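Local coordinates for ammonium transporter (Kuenenia stuttgartiensis, PDB 6EU6), which probably senses ammonium at the membrane and passes the signal on, as the Amt-type part of an ammonium sensor histidine kinase, at residues E307-I310 with E311-K315. Sequence-based numbering, arbitrary orientation.
Sequences EGFI and EKTLK. With ZDM (nonyl 4-O-alpha-D-glucopyranosyl-beta-D-glucopyranoside), chain D.
Phe309 O takes two backbone donors at the end of its helix: Thr313 N at 2.9 Å, from above the carbonyl plane, and Leu314 N at 2.8 Å, nearly along the C=O axis. The two carbonyls just before it keep the alpha-helical i to i+4 pattern, Glu311 N bonding Glu307 O and Lys312 N Gly308 O. The second bond to Phe309 O closes a wider, pi-type turn where helix 289-312 of the ammonium transporter fold runs out, and Lys315 has a positive phi of 56°. Several of the last carbonyls find other donors: Glu311 O meets Tyr192 OH, Lys312 O receives Lys315 NZ at 2.8 Å, and Leu314 O accepts O49 of the bound maltoside detergent at 2.7 Å; Ile310 bonds through its backbone with Ile316, just past Lys315. Replacing Lys315 with an alanine would probably leave Lys312 O without the lysine amine that bonds it and cost the sugar its contact with the methylenes beyond CB.

Phe309 leaves the backbone pointing away, but with CG anti to the backbone N (chi1 179°) its ring comes back alongside, CE1 3.6 Å from Thr313 CG2 and CE2 3.7 Å from Leu314 CG; a broad ring suits this exposed flank by spanning both. Glu311 suits a polar face: Lys312 NZ meets OE1 at 3.2 Å from above the carboxylate plane, and OE2 salt-bridges Lys191. Glu307 turns its carboxylate to the hydroxyls of Ser268, Thr271 and Ser321.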
ATOM      1  N   GLU A 307      17.300  19.812  12.879  1.00 27.98           N
ATOM      2  CA  GLU A 307      17.888  19.357  11.645  1.00 27.61           C
ATOM      3  C   GLU A 307      19.004  20.325  11.174  1.00 29.73           C
ATOM      4  O   GLU A 307      20.088  19.885  10.778  1.00 30.25           O
ATOM      5  CB  GLU A 307      16.798  19.306  10.593  1.00 28.94           C
ATOM      6  CG  GLU A 307      17.233  19.102   9.187  1.00 33.45           C
ATOM      7  CD  GLU A 307      16.051  19.221   8.186  1.00 38.61           C
ATOM      8  OE1 GLU A 307      15.350  20.258   8.076  1.00 37.63           O
ATOM      9  OE2 GLU A 307      15.787  18.223   7.507  1.00 36.20           O
ATOM     10  N   GLY A 308      18.733  21.638  11.237  1.00 29.76           N
ATOM     11  CA  GLY A 308      19.712  22.637  10.901  1.00 31.33           C
ATOM     12  C   GLY A 308      20.925  22.669  11.844  1.00 31.31           C
ATOM     13  O   GLY A 308      22.053  22.863  11.408  1.00 32.69           O
ATOM     14  N   PHE A 309      20.680  22.457  13.126  1.00 33.46           N
ATOM     15  CA  PHE A 309      21.749  22.427  14.157  1.00 32.90           C
ATOM     16  C   PHE A 309      22.716  21.269  13.911  1.00 35.62           C
ATOM     17  O   PHE A 309      23.972  21.389  13.971  1.00 33.90           O
ATOM     18  CB  PHE A 309      21.106  22.367  15.526  1.00 35.76           C
ATOM     19  CG  PHE A 309      22.066  22.310  16.643  1.00 40.88           C
ATOM     20  CD1 PHE A 309      22.674  23.467  17.107  1.00 47.23           C
ATOM     21  CD2 PHE A 309      22.349  21.115  17.252  1.00 42.30           C
ATOM     22  CE1 PHE A 309      23.598  23.419  18.136  1.00 43.56           C
ATOM     23  CE2 PHE A 309      23.281  21.058  18.277  1.00 47.77           C
ATOM     24  CZ  PHE A 309      23.899  22.208  18.709  1.00 44.56           C
ATOM     25  N   ILE A 310      22.151  20.150  13.540  1.00 34.02           N
ATOM     26  CA  ILE A 310      22.904  18.917  13.360  1.00 30.52           C
ATOM     27  C   ILE A 310      23.785  19.085  12.124  1.00 30.47           C
ATOM     28  O   ILE A 310      24.961  18.733  12.092  1.00 31.56           O
ATOM     29  CB  ILE A 310      21.940  17.717  13.218  1.00 30.82           C
ATOM     30  CG1 ILE A 310      21.303  17.392  14.571  1.00 29.54           C
ATOM     31  CG2 ILE A 310      22.684  16.499  12.618  1.00 26.78           C
ATOM     32  CD1 ILE A 310      20.035  16.551  14.428  1.00 30.71           C
ATOM     33  N   GLU A 311      23.170  19.576  11.075  1.00 31.36           N
ATOM     34  CA  GLU A 311      23.837  19.773   9.820  1.00 33.63           C
ATOM     35  C   GLU A 311      24.957  20.854   9.853  1.00 32.40           C
ATOM     36  O   GLU A 311      26.025  20.625   9.336  1.00 33.47           O
ATOM     37  CB  GLU A 311      22.831  20.185   8.772  1.00 33.03           C
ATOM     38  CG  GLU A 311      23.480  20.445   7.427  1.00 38.87           C
ATOM     39  CD  GLU A 311      22.534  21.129   6.450  1.00 45.11           C
ATOM     40  OE1 GLU A 311      21.576  21.760   6.891  1.00 46.37           O
ATOM     41  OE2 GLU A 311      22.786  21.046   5.249  1.00 44.15           O
ATOM     42  N   LYS A 312      24.668  22.005  10.428  1.00 34.74           N
ATOM     43  CA  LYS A 312      25.494  23.187  10.247  1.00 34.68           C
ATOM     44  C   LYS A 312      26.318  23.534  11.498  1.00 36.29           C
ATOM     45  O   LYS A 312      27.345  24.156  11.401  1.00 42.77           O
ATOM     46  CB  LYS A 312      24.596  24.374   9.912  1.00 35.27           C
ATOM     47  CG  LYS A 312      23.956  24.318   8.556  1.00 36.15           C
ATOM     48  CD  LYS A 312      23.097  25.548   8.395  1.00 40.94           C
ATOM     49  CE  LYS A 312      22.820  25.767   6.932  1.00 50.98           C
ATOM     50  NZ  LYS A 312      21.614  24.982   6.645  1.00 58.32           N
ATOM     51  N   THR A 313      25.888  23.123  12.678  1.00 32.84           N
ATOM     52  CA  THR A 313      26.649  23.365  13.874  1.00 32.46           C
ATOM     53  C   THR A 313      27.395  22.116  14.270  1.00 34.74           C
ATOM     54  O   THR A 313      28.606  22.191  14.498  1.00 39.46           O
ATOM     55  CB  THR A 313      25.774  23.845  15.025  1.00 37.47           C
ATOM     56  OG1 THR A 313      25.043  24.971  14.585  1.00 39.83           O
ATOM     57  CG2 THR A 313      26.604  24.201  16.252  1.00 40.28           C
ATOM     58  N   LEU A 314      26.757  20.952  14.352  1.00 31.33           N
ATOM     59  CA  LEU A 314      27.517  19.746  14.716  1.00 31.60           C
ATOM     60  C   LEU A 314      28.318  19.228  13.544  1.00 29.06           C
ATOM     61  O   LEU A 314      29.269  18.451  13.689  1.00 37.02           O
ATOM     62  CB  LEU A 314      26.573  18.668  15.270  1.00 35.79           C
ATOM     63  CG  LEU A 314      25.768  19.042  16.476  1.00 37.33           C
ATOM     64  CD1 LEU A 314      24.933  17.849  16.857  1.00 40.70           C
ATOM     65  CD2 LEU A 314      26.741  19.319  17.583  1.00 46.66           C
ATOM     66  N   LYS A 315      27.932  19.614  12.342  1.00 32.21           N
ATOM     67  CA  LYS A 315      28.546  19.113  11.116  1.00 34.82           C
ATOM     68  C   LYS A 315      28.520  17.598  10.978  1.00 37.61           C
ATOM     69  O   LYS A 315      29.530  16.923  10.572  1.00 34.55           O
ATOM     70  CB  LYS A 315      29.928  19.743  10.925  1.00 43.00           C
ATOM     71  CG  LYS A 315      29.748  21.222  10.559  1.00 45.18           C
ATOM     72  CD  LYS A 315      30.723  21.725   9.546  1.00 53.46           C
ATOM     73  CE  LYS A 315      30.322  23.063   8.960  1.00 53.73           C
ATOM     74  NZ  LYS A 315      29.754  24.025   9.922  1.00 56.42           N
TER
HETATM   75  C1  ZDM D 503      32.879  17.987  14.396  1.00 79.84           C
HETATM   76  O1  ZDM D 503      34.625  18.969   8.905  1.00 84.78           O
HETATM   77  C2  ZDM D 503      33.390  18.927  13.281  1.00 79.38           C
HETATM   78  O2  ZDM D 503      33.858  22.356   7.576  1.00 73.98           O
HETATM   79  C3  ZDM D 503      33.530  18.405  11.819  1.00 83.48           C
HETATM   80  O3  ZDM D 503      35.781  21.144  11.776  1.00 71.49           O
HETATM   81  C4  ZDM D 503      33.006  16.970  11.655  1.00 70.50           C
HETATM   82  O4  ZDM D 503      34.578  22.996  10.074  1.00 66.24           O
HETATM   83  C5  ZDM D 503      35.660  20.767  10.396  1.00 81.16           C
HETATM   84  O5  ZDM D 503      33.416  16.221  12.782  1.00 75.40           O
HETATM   85  C6  ZDM D 503      32.872  16.461  14.074  1.00 73.33           C
HETATM   86  O6  ZDM D 503      34.138  18.207   6.288  1.00 90.02           O
HETATM   87  C7  ZDM D 503      34.580  21.607   9.725  1.00 78.34           C
HETATM   88  O7  ZDM D 503      34.888  18.503  11.337  1.00 88.44           O
HETATM   89  C8  ZDM D 503      34.698  21.393   8.234  1.00 82.76           C
HETATM   90  C9  ZDM D 503      34.264  19.948   7.924  1.00 89.48           C
HETATM   91  C10 ZDM D 503      35.077  19.379  10.224  1.00 80.00           C
HETATM   92  C11 ZDM D 503      34.849  19.409   6.624  1.00 87.87           C
HETATM   93  O16 ZDM D 503      31.723  15.581  14.159  1.00 68.99           O
HETATM   94  C18 ZDM D 503      30.614  15.721  15.047  1.00 59.20           C
HETATM   95  C19 ZDM D 503      30.992  15.711  16.513  1.00 60.17           C
HETATM   96  C22 ZDM D 503      30.009  14.930  17.371  1.00 62.94           C
HETATM   97  C25 ZDM D 503      29.220  15.808  18.321  1.00 67.26           C
HETATM   98  C28 ZDM D 503      28.067  15.074  19.021  1.00 67.58           C
HETATM   99  C31 ZDM D 503      28.474  14.430  20.335  1.00 68.41           C
HETATM  100  C34 ZDM D 503      27.309  14.271  21.287  1.00 69.36           C
HETATM  101  O49 ZDM D 503      31.679  18.573  14.937  1.00 80.42           O
HETATM  102  O55 ZDM D 503      34.647  19.368  13.761  1.00 81.19           O
HETATM  103  C57 ZDM D 503      33.587  16.260  10.424  1.00 69.20           C
HETATM  104  O61 ZDM D 503      33.141  16.938   9.249  1.00 67.64           O